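Local coordinates for regulatory Subunit of Protein Kinase A (cAMP-dependent) from Euglena gracilis (Euglena gracilis, PDB 6RSX) that binds cAMP in two cyclic nucleotide-binding domains and, as the regulatory subunit of protein kinase A, probably controls the kinase's catalytic subunit in response to it, at residues A[186-191]-A[255-260]; A[211-216]-A[250-255]; A[87-92]-A[132-137]; A[79-84]-A[110-115]. All coordinates share one frame; numbering follows the deposited sequence. Where two conformers were deposited one is given.

Overall arrangement
The chain carries two cyclic nucleotide-binding domains in series, each with its own cAMP, and the four contacts fall two to a domain. Contacts 4 and 3 come first and interlock, their segments alternating along the chain; their centres lie about 10 Å apart, and strand 80-84 lies beside strand 134-140 in one sheet. In the second domain contact 2 is nested inside the loop closed by contact 1, again about 10 Å between centres, with Val255 common to both. Contacts of different domains have their centres about 32 to 44 Å apart, on opposite sides of the chain's centre. The same strand order recurs in both domains, and in each the strands supply part of the cAMP pocket.

Contact 1 of 4, residues A[186-191]-A[255-260]; sequences PCTFKD and VSHCVS
The margin of a four-stranded antiparallel sheet in the second cyclic nucleotide-binding domain is built here, where the outermost strand 185-189 lies along strand 256-262. The axes of 186-189 and 256-260 approach to 4.6 Å, their N-to-C directions 147° apart. Two hydrogen-bonded pairs tie them. In the first, Cys258 N reaches Cys187 O nearly along the C=O axis at 2.8 Å, whereas Cys187 N meets Cys258 O at 2.9 Å from well above the carbonyl plane. In the second, Phe189 and Ser256 exchange bonds, Ser256 N lying in the carbonyl plane of Phe189 O at 2.8 Å.

Alternation along the strands sorts the side chains onto two faces, as expected in the antiparallel beta barrel of this cupin-clan domain. On one face stand Cys187, Phe189, Ser256 and Cys258. With chi1 at 37° in the modelled conformer, Cys187 SG sits between its own backbone N and carbonyl carbon and rests 3.7 Å from Cys258 CB. The sulfur of Cys258, anti to its carbonyl carbon, comes instead to the edge of the Phe189 ring: SG is 5.2 Å from the centroid and 81° off the normal, a sulfur-aromatic contact made at CD2 and CE2. Met213 of strand 213-219 packs on Phe189, Ser256 and Cys258. On the other face Thr188 and His257 run alongside each other in the same direction, with Thr188 OG1 at the imidazole edge, 3.4 Å from His257 CD2. A hydrogen bond from ND1 to Asp210 fixes that ring further, while Pro186 and Val259 lie against Tyr159 of helix 149-165.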
# COMPACT_ATOMS: atom_id res chain seq x y z
N PRO A 186 -4.43 -10.38 3.18
CA PRO A 186 -4.37 -11.85 3.21
C PRO A 186 -5.58 -12.46 2.51
O PRO A 186 -6.70 -11.95 2.62
CB PRO A 186 -4.36 -12.18 4.70
CG PRO A 186 -5.07 -11.00 5.33
CD PRO A 186 -4.62 -9.81 4.53
N CYS A 187 -5.36 -13.55 1.78
CA CYS A 187 -6.47 -14.29 1.20
C CYS A 187 -6.15 -15.78 1.20
O CYS A 187 -4.99 -16.17 1.00
CB CYS A 187 -6.81 -13.80 -0.21
SG CYS A 187 -5.37 -13.33 -1.20
N THR A 188 -7.17 -16.59 1.45
CA THR A 188 -7.06 -18.04 1.56
C THR A 188 -7.87 -18.67 0.44
O THR A 188 -8.97 -18.21 0.13
CB THR A 188 -7.57 -18.54 2.91
OG1 THR A 188 -6.79 -17.95 3.97
CG2 THR A 188 -7.47 -20.07 3.01
N PHE A 189 -7.30 -19.70 -0.19
CA PHE A 189 -7.94 -20.35 -1.34
C PHE A 189 -8.01 -21.85 -1.13
O PHE A 189 -7.01 -22.48 -0.77
CB PHE A 189 -7.19 -20.01 -2.62
CG PHE A 189 -7.23 -18.56 -2.96
CD1 PHE A 189 -8.41 -17.97 -3.38
CD2 PHE A 189 -6.10 -17.78 -2.86
CE1 PHE A 189 -8.46 -16.63 -3.69
CE2 PHE A 189 -6.14 -16.42 -3.18
CZ PHE A 189 -7.33 -15.85 -3.58
N LYS A 190 -9.20 -22.41 -1.35
CA LYS A 190 -9.44 -23.84 -1.19
C LYS A 190 -9.10 -24.59 -2.47
O LYS A 190 -8.98 -24.00 -3.55
CB LYS A 190 -10.89 -24.09 -0.80
CG LYS A 190 -11.86 -23.57 -1.85
CD LYS A 190 -13.31 -23.90 -1.53
CE LYS A 190 -14.23 -23.42 -2.67
NZ LYS A 190 -15.66 -23.83 -2.50
N ASP A 191 -8.94 -25.90 -2.34
CA ASP A 191 -8.64 -26.72 -3.51
C ASP A 191 -9.61 -26.43 -4.65
O ASP A 191 -10.83 -26.34 -4.44
CB ASP A 191 -8.69 -28.21 -3.13
CG ASP A 191 -8.26 -29.13 -4.27
OD1 ASP A 191 -7.28 -28.78 -4.97
OD2 ASP A 191 -8.88 -30.20 -4.46
N VAL A 255 -5.08 -26.23 -0.60
CA VAL A 255 -5.26 -24.96 0.09
C VAL A 255 -4.02 -24.10 -0.12
O VAL A 255 -2.88 -24.57 -0.01
CB VAL A 255 -5.54 -25.19 1.58
CG1 VAL A 255 -5.54 -23.86 2.33
CG2 VAL A 255 -6.87 -25.90 1.73
N SER A 256 -4.24 -22.83 -0.43
CA SER A 256 -3.16 -21.88 -0.65
C SER A 256 -3.43 -20.63 0.15
O SER A 256 -4.59 -20.21 0.29
CB SER A 256 -3.02 -21.52 -2.13
OG SER A 256 -2.60 -22.66 -2.85
N HIS A 257 -2.36 -20.02 0.65
CA HIS A 257 -2.45 -18.73 1.34
C HIS A 257 -1.65 -17.70 0.58
O HIS A 257 -0.47 -17.91 0.26
CB HIS A 257 -1.95 -18.83 2.77
CG HIS A 257 -2.74 -19.79 3.59
ND1 HIS A 257 -2.36 -21.10 3.75
CD2 HIS A 257 -3.90 -19.64 4.26
CE1 HIS A 257 -3.25 -21.72 4.50
NE2 HIS A 257 -4.19 -20.85 4.83
N CYS A 258 -2.30 -16.59 0.27
CA CYS A 258 -1.71 -15.54 -0.53
C CYS A 258 -1.86 -14.21 0.19
O CYS A 258 -2.54 -14.09 1.21
CB CYS A 258 -2.38 -15.45 -1.91
SG CYS A 258 -2.09 -16.94 -2.92
N VAL A 259 -1.19 -13.21 -0.35
CA VAL A 259 -1.56 -11.83 -0.07
C VAL A 259 -1.74 -11.14 -1.41
O VAL A 259 -1.12 -11.51 -2.42
CB VAL A 259 -0.51 -11.08 0.80
CG1 VAL A 259 -0.64 -11.49 2.26
CG2 VAL A 259 0.88 -11.37 0.28
N SER A 260 -2.61 -10.14 -1.42
CA SER A 260 -2.96 -9.47 -2.66
C SER A 260 -2.85 -7.96 -2.55
O SER A 260 -2.90 -7.37 -1.46
CB SER A 260 -4.38 -9.84 -3.10
OG SER A 260 -5.32 -9.36 -2.18

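Contact 2 of 4, residues A[211-216]-A[250-255]. With CMP (adenosine-3',5'-cyclic-monophosphate), chain C.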
# COMPACT_ATOMS: atom_id res chain seq x y z
N GLY A 211 1.39 -22.98 -0.53
CA GLY A 211 0.46 -23.62 -1.43
C GLY A 211 0.97 -23.70 -2.86
O GLY A 211 2.17 -23.65 -3.13
N LYS A 212 0.03 -23.82 -3.78
CA LYS A 212 0.36 -24.17 -5.16
C LYS A 212 -0.78 -23.71 -6.04
O LYS A 212 -1.95 -23.84 -5.66
CB LYS A 212 0.57 -25.69 -5.29
CG LYS A 212 0.87 -26.18 -6.72
CD LYS A 212 0.64 -27.68 -6.85
CE LYS A 212 1.93 -28.42 -7.10
NZ LYS A 212 2.89 -28.16 -5.99
N MET A 213 -0.44 -23.12 -7.19
CA MET A 213 -1.43 -22.72 -8.19
C MET A 213 -1.15 -23.38 -9.54
O MET A 213 -0.01 -23.43 -10.00
CB MET A 213 -1.44 -21.21 -8.44
CG MET A 213 -1.76 -20.34 -7.21
SD MET A 213 -3.50 -20.38 -6.82
CE MET A 213 -3.42 -19.54 -5.21
N LYS A 214 -2.21 -23.83 -10.20
CA LYS A 214 -2.09 -24.17 -11.62
C LYS A 214 -2.42 -22.95 -12.46
O LYS A 214 -3.37 -22.22 -12.15
CB LYS A 214 -3.05 -25.31 -11.97
CG LYS A 214 -2.66 -26.66 -11.42
CD LYS A 214 -3.63 -27.70 -12.00
CE LYS A 214 -3.27 -29.13 -11.61
NZ LYS A 214 -4.28 -30.11 -12.11
N VAL A 215 -1.65 -22.73 -13.54
CA VAL A 215 -1.91 -21.70 -14.54
C VAL A 215 -2.41 -22.43 -15.78
O VAL A 215 -1.64 -23.15 -16.41
CB VAL A 215 -0.66 -20.89 -14.88
CG1 VAL A 215 -0.99 -19.73 -15.81
CG2 VAL A 215 -0.01 -20.32 -13.56
N ASN A 216 -3.68 -22.21 -16.12
CA ASN A 216 -4.36 -22.92 -17.22
C ASN A 216 -4.77 -21.94 -18.31
O ASN A 216 -5.13 -20.79 -18.05
CB ASN A 216 -5.61 -23.63 -16.70
CG ASN A 216 -5.29 -24.71 -15.70
OD1 ASN A 216 -4.18 -25.25 -15.70
ND2 ASN A 216 -6.27 -25.04 -14.86
N VAL A 250 -5.80 -18.85 -13.08
CA VAL A 250 -4.96 -19.33 -11.99
C VAL A 250 -5.88 -19.93 -10.94
O VAL A 250 -6.82 -19.27 -10.47
CB VAL A 250 -4.08 -18.20 -11.43
CG1 VAL A 250 -3.15 -18.74 -10.33
CG2 VAL A 250 -3.29 -17.55 -12.56
N VAL A 251 -5.62 -21.19 -10.58
CA VAL A 251 -6.52 -21.97 -9.74
C VAL A 251 -5.73 -22.67 -8.64
O VAL A 251 -4.65 -23.24 -8.89
CB VAL A 251 -7.32 -22.98 -10.60
CG1 VAL A 251 -6.37 -23.95 -11.26
CG2 VAL A 251 -8.36 -23.70 -9.79
N SER A 252 -6.23 -22.60 -7.41
CA SER A 252 -5.52 -23.20 -6.30
C SER A 252 -5.53 -24.72 -6.43
O SER A 252 -6.51 -25.32 -6.87
CB SER A 252 -6.14 -22.76 -4.96
OG SER A 252 -5.32 -23.15 -3.87
N GLU A 253 -4.40 -25.34 -6.07
CA GLU A 253 -4.26 -26.79 -6.04
C GLU A 253 -4.03 -27.14 -4.58
O GLU A 253 -2.95 -26.90 -4.04
CB GLU A 253 -3.12 -27.26 -6.94
CG GLU A 253 -2.89 -28.77 -6.94
CD GLU A 253 -3.69 -29.49 -8.03
OE1 GLU A 253 -4.94 -29.36 -8.07
OE2 GLU A 253 -3.06 -30.19 -8.85
N GLY A 254 -5.06 -27.66 -3.93
CA GLY A 254 -5.04 -27.73 -2.49
C GLY A 254 -5.28 -26.35 -1.92
O GLY A 254 -5.62 -25.41 -2.64
N VAL A 255 -5.08 -26.23 -0.60
CA VAL A 255 -5.26 -24.96 0.09
C VAL A 255 -4.02 -24.10 -0.12
O VAL A 255 -2.88 -24.57 -0.01
CB VAL A 255 -5.54 -25.19 1.58
CG1 VAL A 255 -5.54 -23.86 2.33
CG2 VAL A 255 -6.87 -25.90 1.73
P CMP C . -2.52 -12.12 -15.87
O1P CMP C . -3.02 -10.73 -15.16
O2P CMP C . -2.62 -12.18 -17.34
O5' CMP C . -3.47 -13.29 -15.33
C5' CMP C . -3.03 -14.65 -15.41
C4' CMP C . -1.60 -14.69 -14.95
O4' CMP C . -0.95 -15.97 -15.04
C3' CMP C . -0.62 -13.79 -15.65
O3' CMP C . -0.91 -12.41 -15.48
C2' CMP C . 0.70 -14.25 -15.05
O2' CMP C . 0.86 -13.62 -13.76
C1' CMP C . 0.42 -15.75 -14.80
N9 CMP C . 1.25 -16.66 -15.59
C8 CMP C . 2.04 -17.61 -15.09
N7 CMP C . 2.63 -18.23 -16.11
C5 CMP C . 2.17 -17.66 -17.24
C6 CMP C . 2.47 -17.93 -18.55
N6 CMP C . 3.35 -18.91 -19.13
N1 CMP C . 1.92 -17.22 -19.52
C2 CMP C . 1.05 -16.23 -19.20
N3 CMP C . 0.75 -15.94 -17.88
C4 CMP C . 1.32 -16.68 -16.93
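Val250 opens the segment with its two methyls doing different work. CG1, anti to the backbone N, presses on Met213 CB at 3.5 Å, the side chains crossing at about a right angle; CG2 faces the ribose, 3.8 Å from O4' of the cAMP. Its non-hydrogen-bonded partner Val215 stands on the same face and brings CG2 to 3.7 Å from C8 of the adenine, so the pair lines the pocket with branched apolar carbons. Val251 follows in a hydrogen-bonded pair with Lys214; Lys214 N lies in the carbonyl plane of Val251 O at 2.8 Å, and the bond back from Val251 N is equally in plane. At Ser252 the thioether of Met213 lies against the backbone, SD 3.5 Å from CA, and OG turns to Gly254 O at 2.6 Å. Glu253 runs alongside Lys212, then bends at chi2 (91°), so that OE2 forms a long salt bridge to Lys214 NZ at 3.5 Å. An alanine here would remove the carboxylate and the CG that lies on Lys212, and would probably leave Lys212 and Lys214 less well held at this end of the pair. Across from Val255, Gly211 passes so near its carbonyl that a side chain would collide with it. Strand 222-229 flanks 213-219 on its other side, strand 194-196 flanks 249-252, and Phe235 of strand 234-235 packs on Met213 and Val250.

Contact 3 of 4, residues A[87-92]-A[132-137]; sequences GTCNIL and SNVRLW. With CMP (adenosine-3',5'-cyclic-monophosphate), chain B.
No beta ladder joins these segments: their backbones approach at one corner, Gly87 CA and Val134 CA 4.5 Å apart, and then diverge into strands 89-93 and 134-140 of two different sheets. At this corner of the first cyclic nucleotide-binding domain the chain passes between the two antiparallel sheets of its beta barrel. Gly87 has a positive phi (93°), and a side chain on it would run into Ser132 OG, Asn133 O and the Val134 methyl. That lack of a CB lets the serine hydroxyl come in close, OG only 3.0 Å from Gly87 CA. Ser132 holds OG between its backbone N and carbonyl carbon, chi1 62°, where it works both ways: it accepts from Thr88 N at 3.2 Å and donates to Asn133 O at 2.8 Å, standing above that carbonyl's plane. An alanine here would remove both bonds and would probably let the turn and the start of strand 89-93 shift against each other. Beside it Val134 CG2, anti to the carbonyl carbon, packs against the backbone and a sulfur, 3.4 Å from Thr88 O and 3.9 Å from Cys89 SG. Further along the first segment, Ile91 sets CG2 against the cAMP base, 3.6 Å from N7, so the strand that starts at this corner goes on to line the pocket. Strand 89-93 runs between strands 102-107 and 127-130, and Asn133 OD1 takes a hydrogen bond from Ala67 N. Down strand 134-140, Trp137 packs against helix 29-39.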
# COMPACT_ATOMS: atom_id res chain seq x y z
N GLY A 87 -2.47 19.64 -2.86
CA GLY A 87 -1.08 20.03 -2.99
C GLY A 87 -0.18 18.82 -2.99
O GLY A 87 -0.60 17.68 -2.84
N THR A 88 1.12 19.08 -3.13
CA THR A 88 2.11 18.02 -3.05
C THR A 88 3.18 18.43 -2.03
O THR A 88 3.39 19.62 -1.77
CB THR A 88 2.76 17.70 -4.38
OG1 THR A 88 3.53 18.84 -4.81
CG2 THR A 88 1.63 17.29 -5.43
N CYS A 89 3.88 17.43 -1.50
CA CYS A 89 4.92 17.61 -0.49
C CYS A 89 6.14 16.81 -0.88
O CYS A 89 6.02 15.71 -1.44
CB CYS A 89 4.46 17.13 0.94
SG CYS A 89 3.16 18.12 1.67
N ASN A 90 7.33 17.34 -0.59
CA ASN A 90 8.56 16.59 -0.79
C ASN A 90 8.99 15.94 0.52
O ASN A 90 8.98 16.59 1.57
CB ASN A 90 9.69 17.50 -1.28
CG ASN A 90 9.51 17.85 -2.79
OD1 ASN A 90 8.76 17.18 -3.49
ND2 ASN A 90 10.16 18.90 -3.25
N ILE A 91 9.38 14.68 0.43
CA ILE A 91 10.00 13.94 1.53
C ILE A 91 11.51 14.11 1.38
O ILE A 91 12.09 13.73 0.35
CB ILE A 91 9.62 12.46 1.49
CG1 ILE A 91 8.11 12.26 1.49
CG2 ILE A 91 10.33 11.70 2.63
CD1 ILE A 91 7.35 12.95 2.66
N LEU A 92 12.14 14.71 2.38
CA LEU A 92 13.57 15.01 2.38
C LEU A 92 14.23 14.31 3.56
O LEU A 92 13.72 14.39 4.69
CB LEU A 92 13.82 16.52 2.47
CG LEU A 92 13.11 17.34 1.38
CD1 LEU A 92 12.78 18.71 1.83
CD2 LEU A 92 14.06 17.39 0.23
N SER A 132 3.64 22.98 -3.38
CA SER A 132 2.57 23.94 -3.60
C SER A 132 2.05 24.41 -2.24
O SER A 132 2.51 23.96 -1.20
CB SER A 132 1.45 23.29 -4.39
OG SER A 132 0.93 22.19 -3.63
N ASN A 133 1.06 25.30 -2.25
CA ASN A 133 0.23 25.42 -1.06
C ASN A 133 -0.44 24.08 -0.81
O ASN A 133 -0.83 23.38 -1.76
CB ASN A 133 -0.84 26.48 -1.25
CG ASN A 133 -0.25 27.86 -1.41
OD1 ASN A 133 0.88 28.14 -0.99
ND2 ASN A 133 -1.02 28.75 -2.03
N VAL A 134 -0.57 23.71 0.46
CA VAL A 134 -1.05 22.37 0.80
C VAL A 134 -2.19 22.50 1.82
O VAL A 134 -2.18 23.37 2.71
CB VAL A 134 0.10 21.48 1.34
CG1 VAL A 134 -0.45 20.24 2.04
CG2 VAL A 134 1.12 21.09 0.25
N ARG A 135 -3.18 21.64 1.67
CA ARG A 135 -4.23 21.44 2.66
C ARG A 135 -4.10 20.03 3.20
O ARG A 135 -3.92 19.08 2.44
CB ARG A 135 -5.63 21.64 2.07
CG ARG A 135 -6.02 23.06 1.68
CD ARG A 135 -7.56 23.21 1.37
NE ARG A 135 -8.08 22.23 0.39
CZ ARG A 135 -9.38 22.02 0.18
NH1 ARG A 135 -10.29 22.71 0.88
NH2 ARG A 135 -9.76 21.11 -0.71
N LEU A 136 -4.21 19.88 4.54
CA LEU A 136 -4.03 18.57 5.17
C LEU A 136 -5.18 18.33 6.14
O LEU A 136 -5.76 19.28 6.67
CB LEU A 136 -2.72 18.52 6.01
CG LEU A 136 -1.40 19.02 5.40
CD1 LEU A 136 -0.36 19.41 6.43
CD2 LEU A 136 -0.84 17.89 4.60
N TRP A 137 -5.47 17.06 6.40
CA TRP A 137 -6.26 16.65 7.56
C TRP A 137 -5.33 15.95 8.54
O TRP A 137 -4.48 15.17 8.15
CB TRP A 137 -7.40 15.72 7.13
CG TRP A 137 -8.54 16.47 6.47
CD1 TRP A 137 -8.84 16.57 5.11
CD2 TRP A 137 -9.54 17.21 7.14
NE1 TRP A 137 -9.96 17.35 4.93
CE2 TRP A 137 -10.42 17.74 6.17
CE3 TRP A 137 -9.79 17.46 8.49
CZ2 TRP A 137 -11.52 18.52 6.51
CZ3 TRP A 137 -10.88 18.24 8.83
CH2 TRP A 137 -11.74 18.76 7.86
P CMP B . 7.74 10.16 10.78
O1P CMP B . 6.79 10.33 12.01
O2P CMP B . 9.11 9.63 10.87
O5' CMP B . 7.95 11.60 10.10
C5' CMP B . 8.39 11.72 8.75
C4' CMP B . 7.49 10.85 7.92
O4' CMP B . 7.85 10.77 6.54
C3' CMP B . 7.51 9.40 8.34
O3' CMP B . 6.92 9.22 9.61
C2' CMP B . 6.79 8.71 7.18
O2' CMP B . 5.39 8.80 7.39
C1' CMP B . 7.19 9.63 5.99
N9 CMP B . 8.11 9.01 5.03
C8 CMP B . 7.94 9.01 3.67
N7 CMP B . 8.99 8.42 3.12
C5 CMP B . 9.78 8.02 4.13
C6 CMP B . 10.96 7.34 4.06
N6 CMP B . 11.72 6.84 2.93
N1 CMP B . 11.61 6.99 5.14
C2 CMP B . 11.09 7.37 6.35
N3 CMP B . 9.90 8.05 6.45
C4 CMP B . 9.25 8.38 5.31

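Contact 4 of 4, residues A[79-84]-A[110-115]; sequences DNFYVI and GASFGE. With CMP (adenosine-3',5'-cyclic-monophosphate), chain B.
Phe113, with its ring in the crowded position between backbone N and carbonyl carbon (chi1 58°), fills the inner face of this short antiparallel pair. Tyr82 CB sits over one face of it, 3.7 Å from the centroid, in a CH-pi contact, whereas the two rings, 23° from parallel, have slid apart and barely overlap. At the edge of Phe113, in its plane, comes Ile84, CG1 3.8 Å from CE1. Ile84 also pins the backbone: its N bonds to Ala111 O at 2.9 Å, and its O takes Gly110 N. Phe81 has CG anti to its backbone N (chi1 174°), which brings the end of its ring to the turn, with CZ 3.4 Å from Ser112 CB and CE1 3.6 Å from Glu115 CB, its edge set toward Gly114 C and Glu115 N. These contacts brace the start of the phosphate-binding cassette, characteristic of this domain family. The ribose hydroxyl O2' of cAMP accepts from Gly114 N at 2.9 Å and donates to Glu115 OE1 at 2.6 Å. The other carboxylate oxygen, OE2, has a salt bridge to Arg156 and a hydrogen bond with Tyr175, which would probably favour the ionised form of Glu115, suited to accept from that hydroxyl.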
# COMPACT_ATOMS: atom_id res chain seq x y z
N ASP A 79 4.18 14.91 16.77
CA ASP A 79 2.92 15.41 17.33
C ASP A 79 1.73 14.81 16.58
O ASP A 79 0.92 14.11 17.19
CB ASP A 79 2.82 16.95 17.32
CG ASP A 79 3.27 17.61 16.00
OD1 ASP A 79 3.44 16.96 14.93
OD2 ASP A 79 3.44 18.86 16.04
N ASN A 80 1.64 15.03 15.27
CA ASN A 80 0.45 14.65 14.51
C ASN A 80 0.75 13.63 13.41
O ASN A 80 1.90 13.41 13.02
CB ASN A 80 -0.20 15.87 13.85
CG ASN A 80 -0.61 16.95 14.86
OD1 ASN A 80 -1.22 16.67 15.90
ND2 ASN A 80 -0.29 18.20 14.54
N PHE A 81 -0.32 12.99 12.94
CA PHE A 81 -0.34 12.18 11.73
C PHE A 81 -1.18 12.91 10.68
O PHE A 81 -2.23 13.48 11.01
CB PHE A 81 -0.92 10.80 12.07
CG PHE A 81 -1.13 9.92 10.89
CD1 PHE A 81 -0.06 9.37 10.22
CD2 PHE A 81 -2.39 9.50 10.57
CE1 PHE A 81 -0.26 8.47 9.12
CE2 PHE A 81 -2.60 8.62 9.49
CZ PHE A 81 -1.53 8.09 8.80
N TYR A 82 -0.71 12.93 9.42
CA TYR A 82 -1.31 13.79 8.41
C TYR A 82 -1.76 13.00 7.18
O TYR A 82 -1.11 12.01 6.80
CB TYR A 82 -0.32 14.88 7.91
CG TYR A 82 0.12 15.84 9.01
CD1 TYR A 82 -0.65 16.96 9.31
CD2 TYR A 82 1.33 15.65 9.69
CE1 TYR A 82 -0.25 17.87 10.29
CE2 TYR A 82 1.73 16.55 10.68
CZ TYR A 82 0.95 17.66 10.96
OH TYR A 82 1.32 18.57 11.91
N VAL A 83 -2.86 13.45 6.57
CA VAL A 83 -3.22 13.02 5.20
C VAL A 83 -3.34 14.27 4.33
O VAL A 83 -3.98 15.24 4.70
CB VAL A 83 -4.54 12.21 5.17
CG1 VAL A 83 -4.84 11.66 3.74
CG2 VAL A 83 -4.51 11.05 6.17
N ILE A 84 -2.77 14.21 3.12
CA ILE A 84 -2.83 15.36 2.22
C ILE A 84 -4.23 15.43 1.59
O ILE A 84 -4.72 14.44 1.04
CB ILE A 84 -1.76 15.24 1.12
CG1 ILE A 84 -0.35 15.30 1.75
CG2 ILE A 84 -1.96 16.38 0.13
CD1 ILE A 84 0.82 15.10 0.72
N GLY A 110 -4.31 12.15 -0.67
CA GLY A 110 -4.53 10.81 -0.18
C GLY A 110 -3.33 10.18 0.50
O GLY A 110 -3.49 9.18 1.22
N ALA A 111 -2.14 10.69 0.29
CA ALA A 111 -0.98 10.12 0.96
C ALA A 111 -0.96 10.54 2.42
O ALA A 111 -1.34 11.66 2.78
CB ALA A 111 0.32 10.55 0.30
N SER A 112 -0.50 9.64 3.25
CA SER A 112 -0.35 10.02 4.66
C SER A 112 1.13 10.05 5.00
O SER A 112 1.97 9.42 4.34
CB SER A 112 -1.13 9.05 5.54
OG SER A 112 -0.74 7.71 5.27
N PHE A 113 1.44 10.75 6.10
CA PHE A 113 2.79 10.81 6.63
C PHE A 113 2.73 11.17 8.12
O PHE A 113 1.82 11.88 8.61
CB PHE A 113 3.70 11.81 5.88
CG PHE A 113 3.20 13.21 5.86
CD1 PHE A 113 2.30 13.63 4.88
CD2 PHE A 113 3.66 14.14 6.79
CE1 PHE A 113 1.83 14.96 4.86
CE2 PHE A 113 3.21 15.45 6.77
CZ PHE A 113 2.29 15.87 5.81
N GLY A 114 3.76 10.72 8.82
CA GLY A 114 3.97 11.09 10.22
C GLY A 114 3.60 10.00 11.20
O GLY A 114 3.52 10.27 12.40
N GLU A 115 3.44 8.77 10.74
CA GLU A 115 3.02 7.71 11.64
C GLU A 115 4.18 7.15 12.46
O GLU A 115 3.94 6.66 13.57
CB GLU A 115 2.34 6.59 10.83
CG GLU A 115 3.24 5.57 10.18
CD GLU A 115 3.84 6.01 8.84
OE1 GLU A 115 3.60 7.16 8.40
OE2 GLU A 115 4.58 5.19 8.26
P CMP B . 7.74 10.16 10.78
O1P CMP B . 6.79 10.33 12.01
O2P CMP B . 9.11 9.63 10.87
O5' CMP B . 7.95 11.60 10.10
C5' CMP B . 8.39 11.72 8.75
C4' CMP B . 7.49 10.85 7.92
O4' CMP B . 7.85 10.77 6.54
C3' CMP B . 7.51 9.40 8.34
O3' CMP B . 6.92 9.22 9.61
C2' CMP B . 6.79 8.71 7.18
O2' CMP B . 5.39 8.80 7.39
C1' CMP B . 7.19 9.63 5.99
N9 CMP B . 8.11 9.01 5.03
C8 CMP B . 7.94 9.01 3.67
N7 CMP B . 8.99 8.42 3.12
C5 CMP B . 9.78 8.02 4.13
C6 CMP B . 10.96 7.34 4.06
N6 CMP B . 11.72 6.84 2.93
N1 CMP B . 11.61 6.99 5.14
C2 CMP B . 11.09 7.37 6.35
N3 CMP B . 9.90 8.05 6.45
C4 CMP B . 9.25 8.38 5.31